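Local coordinates for protein ATP-dependent DNA helicase (Mycobacterium smegmatis, PDB 5V9X) that unwinds RNA:DNA hybrids as an ATP-dependent helicase that tracks 3'-to-5' along single-stranded DNA, at residues A197-R211 and L454-H467. Residues are numbered along the deposited sequence; the frame is centred on the assembly and turned at random.
With nucleotides of chain B.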
# COMPACT_ATOMS: atom_id res chain seq x y z
N ALA A 197 1.75 -2.24 -8.22
CA ALA A 197 1.20 -3.10 -9.26
C ALA A 197 -0.31 -3.23 -9.16
O ALA A 197 -1.01 -3.25 -10.18
CB ALA A 197 1.85 -4.49 -9.20
N ALA A 198 -0.84 -3.30 -7.93
CA ALA A 198 -2.26 -3.57 -7.72
C ALA A 198 -3.06 -2.32 -7.37
O ALA A 198 -4.14 -2.43 -6.80
CB ALA A 198 -2.43 -4.62 -6.62
N THR A 199 -2.55 -1.14 -7.72
CA THR A 199 -3.21 0.11 -7.38
C THR A 199 -3.37 0.98 -8.61
O THR A 199 -2.70 0.79 -9.63
CB THR A 199 -2.43 0.90 -6.31
OG1 THR A 199 -1.11 1.17 -6.79
CG2 THR A 199 -2.35 0.12 -5.01
N LYS A 200 -4.28 1.96 -8.51
CA LYS A 200 -4.42 2.96 -9.55
C LYS A 200 -3.19 3.84 -9.67
O LYS A 200 -3.00 4.49 -10.71
CB LYS A 200 -5.65 3.83 -9.30
CG LYS A 200 -6.96 3.07 -9.34
CD LYS A 200 -8.15 4.02 -9.31
CE LYS A 200 -9.45 3.25 -9.13
NZ LYS A 200 -10.64 4.15 -9.19
N ARG A 201 -2.34 3.87 -8.64
CA ARG A 201 -1.07 4.56 -8.76
C ARG A 201 -0.17 3.88 -9.79
O ARG A 201 0.53 4.54 -10.55
CB ARG A 201 -0.38 4.63 -7.40
CG ARG A 201 0.81 5.58 -7.34
CD ARG A 201 1.46 5.56 -5.97
NE ARG A 201 2.63 6.42 -5.91
CZ ARG A 201 3.61 6.29 -5.01
NH1 ARG A 201 3.55 5.32 -4.11
NH2 ARG A 201 4.64 7.12 -5.03
N GLY A 202 -0.19 2.54 -9.82
CA GLY A 202 0.59 1.81 -10.81
C GLY A 202 -0.01 1.89 -12.20
O GLY A 202 0.72 1.94 -13.20
N ALA A 203 -1.34 1.88 -12.29
CA ALA A 203 -2.00 2.11 -13.57
C ALA A 203 -1.64 3.49 -14.10
O ALA A 203 -1.37 3.67 -15.30
CB ALA A 203 -3.51 1.96 -13.43
N HIS A 204 -1.65 4.49 -13.22
CA HIS A 204 -1.09 5.80 -13.53
C HIS A 204 0.34 5.67 -14.03
O HIS A 204 0.72 6.27 -15.05
CB HIS A 204 -1.16 6.68 -12.28
CG HIS A 204 -1.04 8.14 -12.54
ND1 HIS A 204 0.17 8.80 -12.57
CD2 HIS A 204 -1.98 9.10 -12.74
CE1 HIS A 204 -0.03 10.08 -12.79
NE2 HIS A 204 -1.33 10.29 -12.90
N LEU A 205 1.16 4.87 -13.34
CA LEU A 205 2.53 4.64 -13.77
C LEU A 205 2.59 3.85 -15.07
O LEU A 205 3.45 4.11 -15.92
CB LEU A 205 3.31 3.93 -12.66
CG LEU A 205 4.72 3.41 -12.99
CD1 LEU A 205 5.60 4.51 -13.56
CD2 LEU A 205 5.36 2.80 -11.75
N ALA A 206 1.68 2.89 -15.24
CA ALA A 206 1.68 2.09 -16.46
C ALA A 206 1.45 2.95 -17.69
O ALA A 206 2.05 2.71 -18.75
CB ALA A 206 0.61 1.00 -16.37
N LEU A 207 0.59 3.97 -17.58
CA LEU A 207 0.32 4.84 -18.72
C LEU A 207 1.45 5.84 -18.94
O LEU A 207 1.79 6.14 -20.09
CB LEU A 207 -1.01 5.57 -18.52
CG LEU A 207 -2.26 4.71 -18.68
CD1 LEU A 207 -3.51 5.54 -18.49
CD2 LEU A 207 -2.27 4.03 -20.04
N SER A 208 2.04 6.36 -17.86
CA SER A 208 3.20 7.24 -18.00
C SER A 208 4.30 6.57 -18.81
O SER A 208 4.90 7.19 -19.69
CB SER A 208 3.72 7.66 -16.62
OG SER A 208 2.82 8.54 -15.97
N LEU A 209 4.57 5.29 -18.52
CA LEU A 209 5.63 4.58 -19.22
C LEU A 209 5.29 4.38 -20.70
O LEU A 209 6.20 4.40 -21.54
CB LEU A 209 5.90 3.24 -18.54
CG LEU A 209 6.45 3.31 -17.12
CD1 LEU A 209 6.67 1.91 -16.54
CD2 LEU A 209 7.75 4.12 -17.07
N GLU A 210 4.01 4.17 -21.03
CA GLU A 210 3.64 4.05 -22.43
C GLU A 210 3.74 5.39 -23.15
O GLU A 210 4.14 5.45 -24.32
CB GLU A 210 2.23 3.47 -22.57
CG GLU A 210 2.13 1.99 -22.24
CD GLU A 210 2.98 1.12 -23.15
OE1 GLU A 210 3.48 0.07 -22.68
OE2 GLU A 210 3.16 1.48 -24.34
N ARG A 211 3.39 6.48 -22.46
CA ARG A 211 3.60 7.81 -23.02
C ARG A 211 5.09 8.08 -23.23
O ARG A 211 5.48 8.76 -24.19
CB ARG A 211 2.99 8.87 -22.11
CG ARG A 211 1.47 8.83 -22.06
CD ARG A 211 0.93 9.75 -20.98
NE ARG A 211 1.42 11.12 -21.12
CZ ARG A 211 1.19 12.08 -20.24
NH1 ARG A 211 0.47 11.83 -19.15
NH2 ARG A 211 1.67 13.30 -20.44
N LEU A 454 -1.33 -10.45 -5.80
CA LEU A 454 -1.66 -9.14 -6.35
C LEU A 454 -2.38 -9.30 -7.68
O LEU A 454 -2.13 -10.25 -8.43
CB LEU A 454 -0.41 -8.28 -6.52
CG LEU A 454 0.42 -8.08 -5.25
CD1 LEU A 454 1.66 -7.24 -5.54
CD2 LEU A 454 -0.41 -7.44 -4.14
N ARG A 455 -3.27 -8.36 -7.97
CA ARG A 455 -4.04 -8.37 -9.21
C ARG A 455 -4.16 -6.94 -9.71
O ARG A 455 -4.60 -6.05 -8.97
CB ARG A 455 -5.42 -9.00 -9.01
CG ARG A 455 -6.22 -9.19 -10.29
CD ARG A 455 -7.19 -10.36 -10.18
NE ARG A 455 -8.02 -10.30 -8.98
CZ ARG A 455 -7.91 -11.15 -7.96
NH1 ARG A 455 -7.02 -12.13 -7.99
NH2 ARG A 455 -8.70 -11.02 -6.90
N VAL A 456 -3.77 -6.72 -10.96
CA VAL A 456 -3.82 -5.40 -11.60
C VAL A 456 -5.27 -4.99 -11.79
O VAL A 456 -6.03 -5.70 -12.46
CB VAL A 456 -3.06 -5.41 -12.94
CG1 VAL A 456 -3.18 -4.05 -13.62
CG2 VAL A 456 -1.61 -5.79 -12.73
N PRO A 457 -5.70 -3.86 -11.22
CA PRO A 457 -7.04 -3.35 -11.54
C PRO A 457 -7.22 -3.18 -13.04
O PRO A 457 -6.36 -2.64 -13.73
CB PRO A 457 -7.08 -2.00 -10.80
CG PRO A 457 -6.14 -2.18 -9.66
CD PRO A 457 -5.03 -3.08 -10.17
N ALA A 458 -8.36 -3.66 -13.54
CA ALA A 458 -8.63 -3.71 -14.97
C ALA A 458 -9.45 -2.51 -15.40
O ALA A 458 -10.48 -2.20 -14.78
CB ALA A 458 -9.35 -5.01 -15.33
N ASN A 459 -9.00 -1.84 -16.46
CA ASN A 459 -9.71 -0.73 -17.08
C ASN A 459 -10.18 0.35 -16.09
O ASN A 459 -11.36 0.68 -16.05
CB ASN A 459 -10.90 -1.26 -17.87
CG ASN A 459 -10.50 -2.32 -18.88
OD1 ASN A 459 -9.36 -2.36 -19.33
ND2 ASN A 459 -11.44 -3.19 -19.23
N PRO A 460 -9.26 0.93 -15.29
CA PRO A 460 -9.67 2.03 -14.41
C PRO A 460 -9.85 3.33 -15.18
O PRO A 460 -8.88 4.05 -15.44
CB PRO A 460 -8.52 2.11 -13.40
CG PRO A 460 -7.34 1.62 -14.14
CD PRO A 460 -7.84 0.58 -15.11
N LEU A 461 -11.10 3.64 -15.52
CA LEU A 461 -11.38 4.71 -16.49
C LEU A 461 -10.95 6.08 -15.98
O LEU A 461 -10.60 6.95 -16.79
CB LEU A 461 -12.86 4.72 -16.84
CG LEU A 461 -13.40 3.48 -17.55
CD1 LEU A 461 -14.86 3.69 -17.94
CD2 LEU A 461 -12.55 3.13 -18.76
N ASP A 462 -10.99 6.31 -14.66
CA ASP A 462 -10.62 7.63 -14.15
C ASP A 462 -9.14 7.90 -14.37
O ASP A 462 -8.75 9.03 -14.71
CB ASP A 462 -10.99 7.75 -12.67
CG ASP A 462 -10.36 6.68 -11.81
OD1 ASP A 462 -9.61 5.83 -12.34
OD2 ASP A 462 -10.62 6.68 -10.58
N VAL A 463 -8.29 6.89 -14.18
CA VAL A 463 -6.87 7.04 -14.47
C VAL A 463 -6.66 7.35 -15.95
O VAL A 463 -5.81 8.18 -16.31
CB VAL A 463 -6.10 5.77 -14.05
CG1 VAL A 463 -4.67 5.79 -14.59
CG2 VAL A 463 -6.08 5.64 -12.53
N LEU A 464 -7.43 6.70 -16.82
CA LEU A 464 -7.35 6.99 -18.25
C LEU A 464 -7.74 8.44 -18.54
O LEU A 464 -7.04 9.14 -19.28
CB LEU A 464 -8.26 6.03 -19.02
CG LEU A 464 -8.54 6.35 -20.49
CD1 LEU A 464 -7.27 6.23 -21.32
CD2 LEU A 464 -9.63 5.46 -21.05
N ALA A 465 -8.85 8.90 -17.97
CA ALA A 465 -9.32 10.26 -18.22
C ALA A 465 -8.27 11.29 -17.83
O ALA A 465 -8.07 12.28 -18.54
CB ALA A 465 -10.63 10.51 -17.47
N GLN A 466 -7.58 11.07 -16.71
CA GLN A 466 -6.56 12.02 -16.27
C GLN A 466 -5.41 12.08 -17.27
O GLN A 466 -4.99 13.17 -17.68
CB GLN A 466 -6.05 11.64 -14.88
CG GLN A 466 -4.94 12.54 -14.36
CD GLN A 466 -4.49 12.18 -12.96
OE1 GLN A 466 -3.29 12.16 -12.68
NE2 GLN A 466 -5.44 11.90 -12.08
N HIS A 467 -4.88 10.92 -17.67
CA HIS A 467 -3.82 10.90 -18.68
C HIS A 467 -4.30 11.49 -19.99
O HIS A 467 -3.53 12.16 -20.69
CB HIS A 467 -3.32 9.47 -18.89
CG HIS A 467 -2.26 9.05 -17.93
ND1 HIS A 467 -0.91 9.10 -18.24
CD2 HIS A 467 -2.33 8.57 -16.66
CE1 HIS A 467 -0.21 8.67 -17.21
NE2 HIS A 467 -1.04 8.35 -16.24
P DG B 9 6.42 9.56 -0.08
OP1 DG B 9 7.84 9.19 -0.30
OP2 DG B 9 6.04 10.36 1.10
O5' DG B 9 5.88 10.31 -1.38
C5' DG B 9 5.84 9.62 -2.62
C4' DG B 9 5.11 10.45 -3.66
O4' DG B 9 3.69 10.47 -3.36
C3' DG B 9 5.55 11.90 -3.76
O3' DG B 9 5.61 12.30 -5.12
C2' DG B 9 4.46 12.66 -2.99
C1' DG B 9 3.23 11.80 -3.24
N9 DG B 9 2.26 11.84 -2.16
C8 DG B 9 2.47 11.49 -0.85
N7 DG B 9 1.41 11.63 -0.10
C5 DG B 9 0.44 12.11 -0.96
C6 DG B 9 -0.91 12.44 -0.71
O6 DG B 9 -1.53 12.39 0.36
N1 DG B 9 -1.55 12.89 -1.87
C2 DG B 9 -0.96 12.99 -3.11
N2 DG B 9 -1.74 13.44 -4.10
N3 DG B 9 0.31 12.67 -3.35
C4 DG B 9 0.94 12.24 -2.24
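The imidazole of His467, from the helix beginning at Leu461, sits in a hole formed by His204, Leu207, Ser208 and Arg211 of helix 200-211. Its CB lies against Leu207 CD1. Further out, with CG of His467 anti to the carbonyl carbon (chi1 -86°), the imidazole lies flat on Leu207, whose CB stands 3.4 Å from the ring centroid in a CH-pi contact. CD2 also packs on Leu207 CD1. His467 ND1 is 3.2 Å from Arg211 NH1; Arg211 NH2 is hydrogen-bonded to Thr175 OG1. CE1 approaches Ser208 OG at the ring edge. His467 NE2 gives a weak hydrogen bond to His204 O, 3.0 Å away, an oxygen already gripped from opposite faces by Ser208 OG and Ser208 N. It also sits over one face of the His204 ring, an edge-to-face pair with planes at 60°.

His204 in turn donates a hydrogen bond from NE2 to Gln466 OE1 (2.7 Å), nearly in its own ring plane but above the amide carbonyl plane. Gln466 NE2 is hydrogen-bonded to the backbone oxygens of Arg786 and Gly547.

One turn back, Val463 fills the next hole, its CG2 on Lys200 CB (3.7 Å). The extended Lys200 chain runs past it to a salt bridge, NZ to Asp462 OD2 at 2.9 Å; Lys200 NZ also pairs with Glu830, and Asp462 OD2 with Arg786. Ahead of both helices in the chain, Pro457 CG rests on Ala198 O (3.5 Å).

Segments 200-211 and 461-467 cross at -40° with knobs-into-holes packing, joining the DEAD/DEAH-box region to the winged-helix region. Arg201 packs against the sugar of DG9 of chain B, its guanidinium held by Glu168 and Pro105 O. Donation from NE2 of both His204 and His467 fixes how these buried rings are turned, and probably leaves His467 ND1, facing Arg211, without a proton.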